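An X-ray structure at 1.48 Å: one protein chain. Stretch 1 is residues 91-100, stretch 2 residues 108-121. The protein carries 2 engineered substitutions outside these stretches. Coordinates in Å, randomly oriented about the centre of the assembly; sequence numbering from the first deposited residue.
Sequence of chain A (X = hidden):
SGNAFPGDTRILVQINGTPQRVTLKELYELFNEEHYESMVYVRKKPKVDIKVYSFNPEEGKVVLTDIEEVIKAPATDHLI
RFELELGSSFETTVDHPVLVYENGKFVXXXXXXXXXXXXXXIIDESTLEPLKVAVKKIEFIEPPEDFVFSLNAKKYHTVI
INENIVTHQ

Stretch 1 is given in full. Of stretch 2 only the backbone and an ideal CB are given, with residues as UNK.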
ATOM      1  N   GLU A  91      -6.858   4.508  -0.125  1.00 18.05           N
ATOM      2  CA  GLU A  91      -6.545   5.929  -0.058  1.00 16.98           C
ATOM      3  C   GLU A  91      -5.045   6.102  -0.011  1.00 17.95           C
ATOM      4  O   GLU A  91      -4.354   5.317   0.643  1.00 18.14           O
ATOM      5  CB  GLU A  91      -7.111   6.572   1.222  1.00 20.47           C
ATOM      6  CG  GLU A  91      -8.615   6.536   1.249  1.00 25.04           C
ATOM      7  CD  GLU A  91      -9.232   7.046   2.534  1.00 32.14           C
ATOM      8  OE1 GLU A  91      -8.510   7.426   3.486  1.00 37.42           O
ATOM      9  OE2 GLU A  91     -10.469   7.085   2.582  1.00 34.14           O
ATOM     10  N   THR A  92      -4.544   7.134  -0.692  1.00 17.78           N
ATOM     11  CA  THR A  92      -3.127   7.467  -0.643  1.00 17.62           C
ATOM     12  C   THR A  92      -2.949   8.974  -0.639  1.00 17.88           C
ATOM     13  O   THR A  92      -3.877   9.719  -0.932  1.00 20.10           O
ATOM     14  CB  THR A  92      -2.335   6.952  -1.840  1.00 21.19           C
ATOM     15  OG1 THR A  92      -2.705   7.691  -3.029  1.00 23.45           O
ATOM     16  CG2 THR A  92      -2.610   5.500  -2.127  1.00 22.92           C
ATOM     17  N   THR A  93      -1.752   9.429  -0.300  1.00 18.79           N
ATOM     18  CA  THR A  93      -1.506  10.850  -0.495  1.00 19.26           C
ATOM     19  C   THR A  93      -1.518  11.224  -1.989  1.00 20.17           C
ATOM     20  O   THR A  93      -1.410  10.375  -2.884  1.00 19.69           O
ATOM     21  CB  THR A  93      -0.205  11.273   0.165  1.00 22.40           C
ATOM     22  OG1 THR A  93       0.831  10.475  -0.369  1.00 22.84           O
ATOM     23  CG2 THR A  93      -0.219  11.116   1.665  1.00 23.65           C
ATOM     24  N   VAL A  94      -1.663  12.532  -2.254  1.00 22.87           N
ATOM     25  CA  VAL A  94      -2.028  12.983  -3.604  1.00 24.99           C
ATOM     26  C   VAL A  94      -1.002  12.574  -4.648  1.00 24.85           C
ATOM     27  O   VAL A  94      -1.371  12.390  -5.810  1.00 25.79           O
ATOM     28  CB  VAL A  94      -2.268  14.502  -3.648  1.00 31.87           C
ATOM     29  CG1 VAL A  94      -3.352  14.797  -2.789  1.00 38.80           C
ATOM     30  CG2 VAL A  94      -1.044  15.272  -3.265  1.00 32.27           C
ATOM     31  N   ASP A  95       0.300  12.559  -4.310  1.00 24.26           N
ATOM     32  CA  ASP A  95       1.365  12.257  -5.276  1.00 25.53           C
ATOM     33  C   ASP A  95       1.886  10.835  -5.157  1.00 23.99           C
ATOM     34  O   ASP A  95       2.905  10.501  -5.771  1.00 27.59           O
ATOM     35  CB  ASP A  95       2.549  13.216  -5.111  1.00 30.45           C
ATOM     36  CG  ASP A  95       2.196  14.641  -5.505  1.00 38.30           C
ATOM     37  OD1 ASP A  95       1.328  14.814  -6.378  1.00 39.49           O
ATOM     38  OD2 ASP A  95       2.736  15.592  -4.920  1.00 45.53           O
ATOM     39  N   HIS A  96       1.224  10.007  -4.373  1.00 21.42           N
ATOM     40  CA  HIS A  96       1.700   8.666  -4.131  1.00 19.58           C
ATOM     41  C   HIS A  96       1.655   7.879  -5.434  1.00 18.73           C
ATOM     42  O   HIS A  96       0.646   7.923  -6.138  1.00 21.11           O
ATOM     43  CB  HIS A  96       0.735   7.972  -3.164  1.00 20.95           C
ATOM     44  CG  HIS A  96       1.298   6.752  -2.496  1.00 20.14           C
ATOM     45  ND1 HIS A  96       1.464   5.537  -3.134  1.00 20.64           N
ATOM     46  CD2 HIS A  96       1.733   6.569  -1.228  1.00 23.71           C
ATOM     47  CE1 HIS A  96       1.971   4.660  -2.282  1.00 21.00           C
ATOM     48  NE2 HIS A  96       2.147   5.263  -1.121  1.00 24.10           N
ATOM     49  N   PRO A  97       2.672   7.095  -5.740  1.00 20.06           N
ATOM     50  CA  PRO A  97       2.562   6.204  -6.902  1.00 20.00           C
ATOM     51  C   PRO A  97       1.458   5.171  -6.724  1.00 18.17           C
ATOM     52  O   PRO A  97       1.305   4.564  -5.661  1.00 20.75           O
ATOM     53  CB  PRO A  97       3.922   5.519  -6.972  1.00 21.17           C
ATOM     54  CG  PRO A  97       4.564   5.826  -5.699  1.00 26.99           C
ATOM     55  CD  PRO A  97       3.987   7.017  -5.091  1.00 21.75           C
ATOM     56  N   VAL A  98       0.723   4.936  -7.804  1.00 18.29           N
ATOM     57  CA  VAL A  98      -0.354   3.960  -7.870  1.00 17.93           C
ATOM     58  C   VAL A  98      -0.107   3.146  -9.126  1.00 17.67           C
ATOM     59  O   VAL A  98       0.231   3.701 -10.179  1.00 21.96           O
ATOM     60  CB  VAL A  98      -1.720   4.685  -7.942  1.00 19.78           C
ATOM     61  CG1 VAL A  98      -2.894   3.688  -8.173  1.00 19.21           C
ATOM     62  CG2 VAL A  98      -1.988   5.436  -6.626  1.00 21.27           C
ATOM     63  N   LEU A  99      -0.306   1.836  -9.029  1.00 16.50           N
ATOM     64  CA  LEU A  99      -0.148   0.945 -10.170  1.00 16.61           C
ATOM     65  C   LEU A  99      -1.494   0.660 -10.811  1.00 15.75           C
ATOM     66  O   LEU A  99      -2.425   0.212 -10.141  1.00 17.56           O
ATOM     67  CB  LEU A  99       0.457  -0.377  -9.735  1.00 18.08           C
ATOM     68  CG  LEU A  99       1.826  -0.216  -9.110  1.00 21.61           C
ATOM     69  CD1 LEU A  99       2.358  -1.558  -8.758  1.00 22.92           C
ATOM     70  CD2 LEU A  99       2.808   0.492 -10.027  1.00 26.64           C
ATOM     71  N   VAL A 100      -1.597   0.938 -12.100  1.00 17.92           N
ATOM     72  CA  VAL A 100      -2.777   0.616 -12.886  1.00 18.44           C
ATOM     73  C   VAL A 100      -2.347  -0.327 -13.994  1.00 18.41           C
ATOM     74  O   VAL A 100      -1.199  -0.320 -14.423  1.00 24.37           O
ATOM     75  CB  VAL A 100      -3.481   1.868 -13.440  1.00 22.11           C
ATOM     76  CG1 VAL A 100      -3.995   2.758 -12.333  1.00 24.63           C
ATOM     77  CG2 VAL A 100      -2.582   2.659 -14.259  1.00 25.61           C
ATOM     78  N   UNK A 108       2.896   2.971 -13.572  1.00 19.84           N
ATOM     79  CA  UNK A 108       3.022   3.674 -12.303  1.00 19.56           C
ATOM     80  C   UNK A 108       2.690   5.142 -12.532  1.00 21.51           C
ATOM     81  O   UNK A 108       3.426   5.854 -13.222  1.00 24.46           O
ATOM     82  CB  UNK A 108       4.425   3.512 -11.714  1.00 19.56           C
ATOM     83  N   UNK A 109       1.568   5.582 -11.965  1.00 21.63           N
ATOM     84  CA  UNK A 109       1.047   6.934 -12.090  1.00 23.24           C
ATOM     85  C   UNK A 109       1.001   7.588 -10.718  1.00 20.79           C
ATOM     86  O   UNK A 109       0.730   6.915  -9.731  1.00 23.62           O
ATOM     87  CB  UNK A 109      -0.340   6.929 -12.735  1.00 23.24           C
ATOM     88  N   UNK A 110       1.185   8.902 -10.644  1.00 21.10           N
ATOM     89  CA  UNK A 110       0.867   9.576  -9.390  1.00 22.91           C
ATOM     90  C   UNK A 110      -0.631   9.483  -9.150  1.00 20.99           C
ATOM     91  O   UNK A 110      -1.420   9.472 -10.093  1.00 21.19           O
ATOM     92  CB  UNK A 110       1.326  11.035  -9.413  1.00 22.91           C
ATOM     93  N   UNK A 111      -1.023   9.438  -7.878  1.00 20.26           N
ATOM     94  CA  UNK A 111      -2.422   9.195  -7.560  1.00 18.73           C
ATOM     95  C   UNK A 111      -3.333  10.200  -8.245  1.00 21.50           C
ATOM     96  O   UNK A 111      -4.404   9.826  -8.727  1.00 22.15           O
ATOM     97  CB  UNK A 111      -2.637   9.241  -6.046  1.00 18.73           C
ATOM     98  N   UNK A 112      -2.926  11.474  -8.327  1.00 22.23           N
ATOM     99  CA  UNK A 112      -3.811  12.489  -8.910  1.00 23.23           C
ATOM    100  C   UNK A 112      -3.983  12.343 -10.419  1.00 25.14           C
ATOM    101  O   UNK A 112      -4.876  12.984 -10.992  1.00 28.01           O
ATOM    102  CB  UNK A 112      -3.270  13.886  -8.598  1.00 23.23           C
ATOM    103  N   UNK A 113      -3.174  11.507 -11.061  1.00 23.58           N
ATOM    104  CA  UNK A 113      -3.292  11.247 -12.484  1.00 23.63           C
ATOM    105  C   UNK A 113      -4.139  10.021 -12.810  1.00 21.96           C
ATOM    106  O   UNK A 113      -4.428   9.784 -13.996  1.00 24.11           O
ATOM    107  CB  UNK A 113      -1.897  11.078 -13.088  1.00 23.63           C
ATOM    108  N   UNK A 114      -4.507   9.220 -11.803  1.00 20.02           N
ATOM    109  CA  UNK A 114      -5.373   8.075 -12.042  1.00 19.58           C
ATOM    110  C   UNK A 114      -6.737   8.593 -12.470  1.00 22.10           C
ATOM    111  O   UNK A 114      -7.195   9.646 -11.998  1.00 23.92           O
ATOM    112  CB  UNK A 114      -5.483   7.188 -10.800  1.00 19.58           C
ATOM    113  N   UNK A 115      -7.401   7.845 -13.361  1.00 21.94           N
ATOM    114  CA  UNK A 115      -8.698   8.226 -13.896  1.00 22.92           C
ATOM    115  C   UNK A 115      -9.720   7.125 -13.676  1.00 22.75           C
ATOM    116  O   UNK A 115      -9.384   5.936 -13.646  1.00 22.18           O
ATOM    117  CB  UNK A 115      -8.587   8.555 -15.386  1.00 22.92           C
ATOM    118  N   UNK A 116     -10.976   7.541 -13.541  1.00 22.92           N
ATOM    119  CA  UNK A 116     -12.053   6.572 -13.551  1.00 23.02           C
ATOM    120  C   UNK A 116     -11.924   5.695 -14.795  1.00 22.33           C
ATOM    121  O   UNK A 116     -11.656   6.183 -15.903  1.00 23.82           O
ATOM    122  CB  UNK A 116     -13.415   7.268 -13.508  1.00 23.02           C
ATOM    123  N   UNK A 117     -12.135   4.392 -14.597  1.00 21.93           N
ATOM    124  CA  UNK A 117     -12.014   3.416 -15.643  1.00 21.94           C
ATOM    125  C   UNK A 117     -10.657   2.786 -15.744  1.00 23.83           C
ATOM    126  O   UNK A 117     -10.516   1.790 -16.468  1.00 27.78           O
ATOM    127  CB  UNK A 117     -12.372   4.058 -16.985  1.00 21.94           C
ATOM    128  N   UNK A 118      -9.643   3.357 -15.095  1.00 20.15           N
ATOM    129  CA  UNK A 118      -8.353   2.681 -15.044  1.00 19.34           C
ATOM    130  C   UNK A 118      -8.526   1.359 -14.287  1.00 18.31           C
ATOM    131  O   UNK A 118      -9.387   1.233 -13.407  1.00 21.30           O
ATOM    132  CB  UNK A 118      -7.295   3.564 -14.379  1.00 19.34           C
ATOM    133  N   UNK A 119      -7.684   0.374 -14.604  1.00 19.10           N
ATOM    134  CA  UNK A 119      -7.774  -0.957 -13.996  1.00 18.10           C
ATOM    135  C   UNK A 119      -6.775  -1.099 -12.850  1.00 17.44           C
ATOM    136  O   UNK A 119      -5.579  -0.841 -13.019  1.00 18.71           O
ATOM    137  CB  UNK A 119      -7.528  -2.043 -15.045  1.00 18.10           C
ATOM    138  N   UNK A 120      -7.257  -1.619 -11.721  1.00 18.09           N
ATOM    139  CA  UNK A 120      -6.455  -2.007 -10.565  1.00 16.39           C
ATOM    140  C   UNK A 120      -6.472  -3.528 -10.476  1.00 17.22           C
ATOM    141  O   UNK A 120      -7.478  -4.167 -10.816  1.00 18.04           O
ATOM    142  CB  UNK A 120      -6.980  -1.369  -9.277  1.00 16.39           C
ATOM    143  N   UNK A 121      -5.360  -4.122 -10.044  1.00 16.91           N
ATOM    144  CA  UNK A 121      -5.255  -5.565  -9.888  1.00 16.90           C
ATOM    145  C   UNK A 121      -5.499  -5.911  -8.429  1.00 16.16           C
ATOM    146  O   UNK A 121      -4.887  -5.326  -7.528  1.00 17.90           O
ATOM    147  CB  UNK A 121      -3.891  -6.078 -10.354  1.00 16.90           C
TER

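Position 108 opens an antiparallel ladder opposite L99, and its CB lies on the same sheet face as the L99 side chain, 3.8 Å from L99 CD2. Any chain with an aliphatic stem would suit, whether it ends in a methyl or a charge. The residue is E108; its OE2 reaches within 3.4 Å of P97 CB.

Position 109 pairs with V98 through two backbone hydrogen bonds, V98 N to the carbonyl O of 109 (2.8 Å) and the amide N of 109 to V98 O (2.9 Å). These leave the side chain free, on the face bearing V98, with V100 CG2 5.1 Å from CB. A branched aliphatic or a long flexible chain would fit. K109 lays CE 3.7 Å from V100 CG2 and carries its amine onward to position 118.

At 110 the CB points sideways, 4.0 Å from D95 O, with no pocket around it; many long or polar chains are possible. R110 runs CG past D95 O at 3.7 Å, while its guanidinium looks to position 113.

Position 111 is far more restrictive. CB points toward stretch 1 and already stands 3.4 Å from both T92 OG1 and V94 O, and 3.5 Å from H96 O, so a small residue is expected. A111 fits, its CB also touching V98 CG2 at 3.9 Å; its N makes a weak hydrogen bond to H96 O (2.8 Å).

The amide N of 112 likewise bonds weakly to V94 O (3.1 Å). CB points toward stretch 1, where D95 OD1 offers an acceptor: a polar donor or an aromatic edge would suit. F112 supplies the edge, CE2 lying 3.2 Å from D95 OD1.

Position 113 meets nothing of stretch 1, so polar residues are plausible; E113 OE2 forms a salt bridge with R110 NH2 (2.8 Å).

At 114, the ideal CB lies 4.9 Å from V100 CG1 and 5.1 Å from V98 CG1, leaving room for a modest aliphatic. V114 places CG2 3.9 Å from V98 CG1.

At 115 and 116 almost any polar chain would do; R115 NH1 donates to F112 O (2.9 Å), and E116 makes no contact with stretch 1. At 117, phi/psi of 93/-14° would jam a CB against the preceding carbonyl, calling for glycine: G117.

Position 118 sets CB 4.0 Å from V100 CG1; small polar or apolar chains would do. N118 OD1 accepts from K109 NZ and R115 N, both at 3.0 Å.

Sideways-pointing 119 is permissive; I119 leads away. At 120 an aliphatic could reach V100; I120 CD1 lies 4.0 Å from V100 CG1. Position 121, permissive too, is I121, its N water-linked to L99 O.

Stretch 2 (108-121) EKRAFEVREGNIII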
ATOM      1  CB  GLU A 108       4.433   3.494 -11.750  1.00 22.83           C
ATOM      2  CG  GLU A 108       4.642   4.140 -10.387  1.00 28.39           C
ATOM      3  CD  GLU A 108       6.073   3.973  -9.827  1.00 34.29           C
ATOM      4  OE1 GLU A 108       6.782   3.028 -10.219  1.00 40.81           O
ATOM      5  OE2 GLU A 108       6.501   4.824  -9.020  1.00 39.88           O
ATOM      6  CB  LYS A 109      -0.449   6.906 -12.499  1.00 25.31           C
ATOM      7  CG  LYS A 109      -0.725   6.381 -13.868  1.00 28.95           C
ATOM      8  CD  LYS A 109      -2.189   6.542 -14.294  1.00 29.91           C
ATOM      9  CE  LYS A 109      -2.375   6.043 -15.718  1.00 35.93           C
ATOM     10  NZ  LYS A 109      -3.684   6.465 -16.242  1.00 38.56           N
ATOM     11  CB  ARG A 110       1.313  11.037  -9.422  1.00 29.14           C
ATOM     12  CG  ARG A 110       2.831  11.163  -9.446  1.00 37.40           C
ATOM     13  CD  ARG A 110       3.307  12.574  -9.732  1.00 46.66           C
ATOM     14  NE  ARG A 110       3.019  12.965 -11.109  1.00 54.62           N
ATOM     15  CZ  ARG A 110       3.392  14.119 -11.668  1.00 60.28           C
ATOM     16  NH1 ARG A 110       4.087  15.024 -10.969  1.00 60.84           N
ATOM     17  NH2 ARG A 110       3.072  14.367 -12.940  1.00 63.00           N
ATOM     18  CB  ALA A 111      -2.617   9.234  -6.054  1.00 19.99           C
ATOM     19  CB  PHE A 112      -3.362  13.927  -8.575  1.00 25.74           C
ATOM     20  CG  PHE A 112      -2.114  14.376  -9.298  1.00 32.49           C
ATOM     21  CD1 PHE A 112      -2.175  14.948 -10.566  1.00 36.45           C
ATOM     22  CD2 PHE A 112      -0.882  14.223  -8.710  1.00 33.48           C
ATOM     23  CE1 PHE A 112      -1.015  15.340 -11.226  1.00 37.94           C
ATOM     24  CE2 PHE A 112       0.272  14.588  -9.365  1.00 35.64           C
ATOM     25  CZ  PHE A 112       0.210  15.150 -10.628  1.00 37.18           C
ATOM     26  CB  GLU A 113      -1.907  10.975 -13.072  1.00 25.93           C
ATOM     27  CG  GLU A 113      -0.910  12.091 -12.991  1.00 31.99           C
ATOM     28  CD  GLU A 113       0.580  11.632 -13.369  1.00 39.64           C
ATOM     29  OE1 GLU A 113       1.082  10.458 -13.120  1.00 39.58           O
ATOM     30  OE2 GLU A 113       1.272  12.505 -13.932  1.00 45.97           O
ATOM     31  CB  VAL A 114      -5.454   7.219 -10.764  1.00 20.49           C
ATOM     32  CG1 VAL A 114      -6.429   6.035 -10.933  1.00 20.40           C
ATOM     33  CG2 VAL A 114      -4.077   6.651 -10.402  1.00 20.27           C
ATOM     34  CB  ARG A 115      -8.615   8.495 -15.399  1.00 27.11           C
ATOM     35  CG  ARG A 115      -7.685   9.716 -15.753  1.00 33.48           C
ATOM     36  CD  ARG A 115      -8.316  11.019 -15.224  1.00 39.07           C
ATOM     37  NE  ARG A 115      -7.486  12.222 -15.364  1.00 42.23           N
ATOM     38  CZ  ARG A 115      -6.770  12.802 -14.388  1.00 41.44           C
ATOM     39  NH1 ARG A 115      -6.735  12.314 -13.140  1.00 35.61           N
ATOM     40  NH2 ARG A 115      -6.080  13.910 -14.666  1.00 46.41           N
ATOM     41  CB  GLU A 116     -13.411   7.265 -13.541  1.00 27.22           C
ATOM     42  CG  GLU A 116     -13.802   7.799 -12.226  1.00 33.72           C
ATOM     43  CD  GLU A 116     -15.164   8.516 -12.305  1.00 43.02           C
ATOM     44  OE1 GLU A 116     -15.879   8.391 -13.336  1.00 47.62           O
ATOM     45  OE2 GLU A 116     -15.509   9.218 -11.348  1.00 47.53           O
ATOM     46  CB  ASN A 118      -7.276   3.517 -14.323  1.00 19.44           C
ATOM     47  CG  ASN A 118      -6.789   4.724 -15.111  1.00 21.30           C
ATOM     48  OD1 ASN A 118      -6.012   5.510 -14.567  1.00 22.69           O
ATOM     49  ND2 ASN A 118      -7.231   4.892 -16.360  1.00 27.53           N
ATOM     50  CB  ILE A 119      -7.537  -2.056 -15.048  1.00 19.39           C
ATOM     51  CG1 ILE A 119      -8.592  -1.956 -16.152  1.00 21.63           C
ATOM     52  CG2 ILE A 119      -7.475  -3.454 -14.412  1.00 22.43           C
ATOM     53  CD1 ILE A 119     -10.010  -2.221 -15.720  1.00 28.26           C
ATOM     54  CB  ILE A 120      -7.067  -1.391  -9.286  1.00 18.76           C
ATOM     55  CG1 ILE A 120      -7.111   0.120  -9.353  1.00 23.01           C
ATOM     56  CG2 ILE A 120      -6.394  -1.887  -8.039  1.00 20.02           C
ATOM     57  CD1 ILE A 120      -5.774   0.765  -9.305  1.00 26.24           C
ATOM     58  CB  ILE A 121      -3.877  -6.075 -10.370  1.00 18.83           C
ATOM     59  CG1 ILE A 121      -3.683  -5.745 -11.854  1.00 21.24           C
ATOM     60  CG2 ILE A 121      -3.671  -7.538 -10.047  1.00 21.71           C
ATOM     61  CD1 ILE A 121      -4.746  -6.286 -12.747  1.00 23.23           C
TER
HETATM   62  O   HOH W   1      -2.940  -2.569  -9.369  1.00 19.05           O
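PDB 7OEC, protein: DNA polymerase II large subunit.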